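Local coordinates for Peptide/nickel transport system substrate-binding protein (Listeria monocytogenes serotype 1/2a, PDB 5KZT) that binds a peptide and probably delivers it to a membrane transporter for uptake, as oligopeptide-binding proteins of the OppA type do, at residues Q304-T307 and D308-K312; R380-S383 and E384-D388. All coordinates share one frame; numbering follows the deposited sequence.

Contact 1 of 2, residues Q304-T307 and D308-K312; sequences QSYT and DTVLK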
loop_
_atom_site.group_PDB
_atom_site.type_symbol
_atom_site.label_atom_id
_atom_site.label_comp_id
_atom_site.label_asym_id
_atom_site.label_seq_id
_atom_site.Cartn_x
_atom_site.Cartn_y
_atom_site.Cartn_z
ATOM N N GLN A 304 -12.248 16.778 -11.198
ATOM C CA GLN A 304 -11.901 16.707 -12.617
ATOM C C GLN A 304 -10.753 17.649 -12.920
ATOM O O GLN A 304 -9.765 17.252 -13.549
ATOM C CB GLN A 304 -13.115 17.018 -13.503
ATOM C CG GLN A 304 -12.895 16.772 -14.997
ATOM C CD GLN A 304 -12.668 15.306 -15.273
ATOM O OE1 GLN A 304 -13.539 14.484 -14.982
ATOM N NE2 GLN A 304 -11.487 14.956 -15.808
ATOM N N SER A 305 -10.872 18.890 -12.448
ATOM C CA SER A 305 -9.851 19.903 -12.668
ATOM C C SER A 305 -8.541 19.493 -12.010
ATOM O O SER A 305 -7.479 19.639 -12.615
ATOM C CB SER A 305 -10.304 21.258 -12.127
ATOM O OG SER A 305 -9.316 22.226 -12.355
ATOM N N TYR A 306 -8.638 18.965 -10.786
ATOM C CA TYR A 306 -7.494 18.408 -10.074
ATOM C C TYR A 306 -6.695 17.457 -10.967
ATOM O O TYR A 306 -5.504 17.670 -11.191
ATOM C CB TYR A 306 -7.937 17.681 -8.790
ATOM C CG TYR A 306 -6.776 17.144 -8.008
ATOM C CD1 TYR A 306 -6.134 17.937 -7.062
ATOM C CD2 TYR A 306 -6.292 15.859 -8.226
ATOM C CE1 TYR A 306 -5.054 17.465 -6.344
ATOM C CE2 TYR A 306 -5.203 15.381 -7.515
ATOM C CZ TYR A 306 -4.592 16.191 -6.567
ATOM O OH TYR A 306 -3.516 15.734 -5.850
ATOM N N THR A 307 -7.345 16.424 -11.493
ATOM C CA THR A 307 -6.627 15.441 -12.314
ATOM C C THR A 307 -6.125 16.040 -13.625
ATOM O O THR A 307 -5.030 15.691 -14.069
ATOM C CB THR A 307 -7.462 14.191 -12.637
ATOM O OG1 THR A 307 -8.626 14.561 -13.369
ATOM C CG2 THR A 307 -7.876 13.494 -11.378
ATOM N N ASP A 308 -6.920 16.934 -14.226
ATOM C CA ASP A 308 -6.544 17.631 -15.476
ATOM C C ASP A 308 -5.420 18.648 -15.319
ATOM O O ASP A 308 -4.837 19.067 -16.311
ATOM C CB ASP A 308 -7.733 18.427 -16.062
ATOM C CG ASP A 308 -8.858 17.550 -16.615
ATOM O OD1 ASP A 308 -8.707 16.313 -16.709
ATOM O OD2 ASP A 308 -9.925 18.129 -16.955
ATOM N N THR A 309 -5.197 19.126 -14.100
ATOM C CA THR A 309 -4.252 20.208 -13.833
ATOM C C THR A 309 -3.026 19.702 -13.101
ATOM O O THR A 309 -1.903 19.957 -13.519
ATOM C CB THR A 309 -4.932 21.306 -12.979
ATOM O OG1 THR A 309 -6.110 21.750 -13.666
ATOM C CG2 THR A 309 -3.994 22.500 -12.721
ATOM N N VAL A 310 -3.240 19.000 -12.000
ATOM C CA VAL A 310 -2.134 18.561 -11.142
ATOM C C VAL A 310 -1.461 17.276 -11.628
ATOM O O VAL A 310 -0.242 17.183 -11.579
ATOM C CB VAL A 310 -2.605 18.405 -9.681
ATOM C CG1 VAL A 310 -1.512 17.798 -8.798
ATOM C CG2 VAL A 310 -3.075 19.753 -9.146
ATOM N N LEU A 311 -2.240 16.300 -12.079
ATOM C CA LEU A 311 -1.711 14.970 -12.413
ATOM C C LEU A 311 -1.332 14.791 -13.884
ATOM O O LEU A 311 -0.177 14.526 -14.202
ATOM C CB LEU A 311 -2.712 13.896 -11.985
ATOM C CG LEU A 311 -2.950 13.849 -10.467
ATOM C CD1 LEU A 311 -4.008 12.823 -10.132
ATOM C CD2 LEU A 311 -1.677 13.547 -9.691
ATOM N N LYS A 312 -2.309 14.931 -14.771
ATOM C CA LYS A 312 -2.082 14.872 -16.225
ATOM C C LYS A 312 -1.337 13.614 -16.664
ATOM O O LYS A 312 -0.463 13.680 -17.540
ATOM C CB LYS A 312 -1.315 16.116 -16.703
ATOM C CG LYS A 312 -2.051 17.437 -16.502
ATOM C CD LYS A 312 -1.349 18.541 -17.288
ATOM C CE LYS A 312 -2.113 19.844 -17.226
ATOM N NZ LYS A 312 -1.351 20.974 -17.813
HETATM O O HOH W 1 -7.264 14.035 -15.834
#
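Tyr306 and Val310, one helical turn apart, meet through a CH-pi contact: CB of Val310 stands 4.3 Å from the centroid of the Tyr306 ring, nearly on the ring normal. Both methyls of the valine reach the same ring, CG2 lying over it near CD1 and CE1 and CG1 near CZ and OH. Leu311 approaches obliquely, its CD1 3.8 Å from Tyr306 CE2 and also touching Thr307 CG2. The phenol ring comes over the valine because CG of Tyr306 is anti to the backbone N (chi1 -178°), beside the carbonyl carbon.

On the outer face, Gln304 NE2 donates to Asp308 OD1 over 3.2 Å. The acceptor is close to the amide plane, yet the carboxylate is met from above its own plane, and the two planes stand 44° apart. A water lies 2.8 Å from Asp308 OD1 and 2.9 Å from Thr307 OG1, placed to donate to either. Thr307 OG1, set between the backbone N and the carbonyl carbon (chi1 61°), donates to Gln304 O at 2.9 Å, an oxygen that also accepts from Asp308 N. From a different rotamer, Thr309 OG1 donates to Ser305 O four residues back, at 2.7 Å and from above the carbonyl plane.

Farther along, the helix widens into a pi-type turn and ends. Lys312 N bonds to Thr307 O at 2.9 Å, an i to i+5 link, and Lys312 itself has positive phi; its NZ forms a salt bridge with Asp253. The phenol OH of Tyr306 bonds to Ser382 OG. Leu311 packs on a basic side chain of the bound peptide. Chemically, the Thr309 hydroxyl supplements a weak backbone bond from Thr309 N to Ser305 O, and the Thr307 hydroxyl gives Gln304 O a second donor.

Contact 2 of 2, residues R380-S383 and E384-D388; sequences RKSS and EFIQD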
loop_
_atom_site.group_PDB
_atom_site.type_symbol
_atom_site.label_atom_id
_atom_site.label_comp_id
_atom_site.label_asym_id
_atom_site.label_seq_id
_atom_site.Cartn_x
_atom_site.Cartn_y
_atom_site.Cartn_z
ATOM N N ARG A 380 3.367 19.237 -3.548
ATOM C CA ARG A 380 3.259 20.678 -3.269
ATOM C C ARG A 380 2.276 21.401 -4.234
ATOM O O ARG A 380 1.482 22.222 -3.817
ATOM C CB ARG A 380 4.660 21.294 -3.308
ATOM C CG ARG A 380 4.760 22.806 -3.137
ATOM C CD ARG A 380 6.227 23.205 -3.160
ATOM N NE ARG A 380 6.436 24.648 -3.345
ATOM C CZ ARG A 380 7.632 25.250 -3.354
ATOM N NH1 ARG A 380 8.756 24.545 -3.200
ATOM N NH2 ARG A 380 7.711 26.574 -3.521
ATOM N N LYS A 381 2.342 21.085 -5.524
ATOM C CA LYS A 381 1.341 21.535 -6.493
ATOM C C LYS A 381 -0.089 21.084 -6.114
ATOM O O LYS A 381 -1.057 21.864 -6.191
ATOM C CB LYS A 381 1.697 21.000 -7.880
ATOM C CG LYS A 381 0.868 21.583 -9.000
ATOM C CD LYS A 381 1.182 20.895 -10.311
ATOM C CE LYS A 381 0.304 21.441 -11.413
ATOM N NZ LYS A 381 0.577 22.879 -11.682
ATOM N N SER A 382 -0.202 19.820 -5.714
ATOM C CA SER A 382 -1.459 19.242 -5.288
ATOM C C SER A 382 -2.047 20.004 -4.113
ATOM O O SER A 382 -3.202 20.415 -4.154
ATOM C CB SER A 382 -1.271 17.772 -4.909
ATOM O OG SER A 382 -2.364 17.286 -4.172
ATOM N N SER A 383 -1.237 20.184 -3.080
ATOM C CA SER A 383 -1.651 20.905 -1.873
ATOM C C SER A 383 -2.070 22.354 -2.134
ATOM O O SER A 383 -3.071 22.827 -1.571
ATOM C CB SER A 383 -0.534 20.864 -0.847
ATOM O OG SER A 383 -0.401 19.536 -0.351
ATOM N N GLU A 384 -1.300 23.050 -2.959
ATOM C CA GLU A 384 -1.642 24.436 -3.350
ATOM C C GLU A 384 -2.976 24.494 -4.125
ATOM O O GLU A 384 -3.779 25.406 -3.914
ATOM C CB GLU A 384 -0.481 25.102 -4.129
ATOM C CG GLU A 384 0.604 25.701 -3.209
ATOM C CD GLU A 384 1.965 25.967 -3.869
ATOM O OE1 GLU A 384 2.727 26.812 -3.347
ATOM O OE2 GLU A 384 2.314 25.330 -4.891
ATOM N N PHE A 385 -3.231 23.501 -4.976
ATOM C CA PHE A 385 -4.517 23.384 -5.685
ATOM C C PHE A 385 -5.695 23.175 -4.726
ATOM O O PHE A 385 -6.714 23.845 -4.840
ATOM C CB PHE A 385 -4.465 22.246 -6.715
ATOM C CG PHE A 385 -5.692 22.139 -7.586
ATOM C CD1 PHE A 385 -6.815 21.430 -7.153
ATOM C CD2 PHE A 385 -5.711 22.705 -8.861
ATOM C CE1 PHE A 385 -7.939 21.315 -7.956
ATOM C CE2 PHE A 385 -6.831 22.584 -9.670
ATOM C CZ PHE A 385 -7.950 21.899 -9.210
ATOM N N ILE A 386 -5.544 22.238 -3.793
ATOM C CA ILE A 386 -6.591 21.952 -2.818
ATOM C C ILE A 386 -6.823 23.153 -1.894
ATOM O O ILE A 386 -7.970 23.527 -1.644
ATOM C CB ILE A 386 -6.280 20.658 -2.025
ATOM C CG1 ILE A 386 -6.426 19.458 -2.957
ATOM C CG2 ILE A 386 -7.226 20.469 -0.849
ATOM C CD1 ILE A 386 -5.723 18.234 -2.474
ATOM N N GLN A 387 -5.744 23.762 -1.412
ATOM C CA GLN A 387 -5.849 25.004 -0.629
ATOM C C GLN A 387 -6.682 26.054 -1.396
ATOM O O GLN A 387 -7.630 26.637 -0.841
ATOM C CB GLN A 387 -4.459 25.544 -0.308
ATOM C CG GLN A 387 -4.406 26.932 0.343
ATOM C CD GLN A 387 -2.979 27.409 0.548
ATOM O OE1 GLN A 387 -2.246 27.678 -0.410
ATOM N NE2 GLN A 387 -2.589 27.552 1.793
ATOM N N ASP A 388 -6.313 26.278 -2.657
ATOM C CA ASP A 388 -7.037 27.199 -3.557
ATOM C C ASP A 388 -8.539 26.863 -3.621
ATOM O O ASP A 388 -9.379 27.750 -3.438
ATOM C CB ASP A 388 -6.323 27.278 -4.945
ATOM C CG ASP A 388 -7.257 27.088 -6.175
ATOM O OD1 ASP A 388 -8.048 28.017 -6.478
ATOM O OD2 ASP A 388 -7.124 26.019 -6.881
#
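Arg380 and Glu384 run side by side in the same direction from successive turns of a regular helix, with opposite charges near each other but no salt bridge. The closest charged atoms, Arg380 NE and Glu384 OE1, are 4.3 Å apart; OE1 lies at the guanidinium edge, and the two planes are turned 63° from one another. Where the side chains do touch, it is through the aliphatic part of the arginine, Arg380 CG being 3.9 Å from Glu384 OE2. With every torsion from CA to CZ near 180°, the arginine runs straight outward past the carboxylate, and the attraction is probably a modest one at this exposed surface.

The backbone bonds are those of an undistorted alpha-helix. Glu384 N, Phe385 N, Ile386 N and Gln387 N donate to the carbonyl oxygens of Arg380, Lys381, Ser382 and Ser383, and the shortest of the four is Gln387 N to Ser383 O at 2.8 Å.

Van der Waals contacts join side-chain carbons to the preceding turn. Ile386 CD1 reaches back over it, 3.7 Å from Ser382 O and 3.9 Å from Ser382 OG; CG1 lies beside the backbone N (chi1 -70°), which directs the chain toward that turn. Phe385 CB rests 3.4 Å from Ser382 O, whereas its ring leads away from the turn.

The polar groups of the inner side are held from outside: Ser382 OG by Tyr306 of helix 303-311, Ser383 OG by Asn403 and Gln387 NE2 by the carbonyl of Val399. Ser383 and Ile386 rest on strand 367-374, Gln387 on strand 397-404, and Phe385 on helix 303-311, so this part of helix 377-393, the crossover helix of a beta-alpha-beta unit, is packed between its own strands and a neighbouring helix.

Overall arrangement
From the N terminus, helix 303-311 comes first and holds contact 1, which closes before contact 2 opens on helix 377-393. The two are therefore in series, neither nested nor crossed, and each spans adjoining turns of one helix without closing a long loop. In space their centres lie about 11 Å apart. Phe385 CZ presses against Ser305 OG and Tyr306 N, both at 3.4 Å, and Lys381 CE packs on Thr309 O. Contact 1 also joins its helix to strands 316-317 and 491-503, while contact 2 ties the crossover helix to strands 367-374, 397-404 and 420-425; both also border the bound peptide.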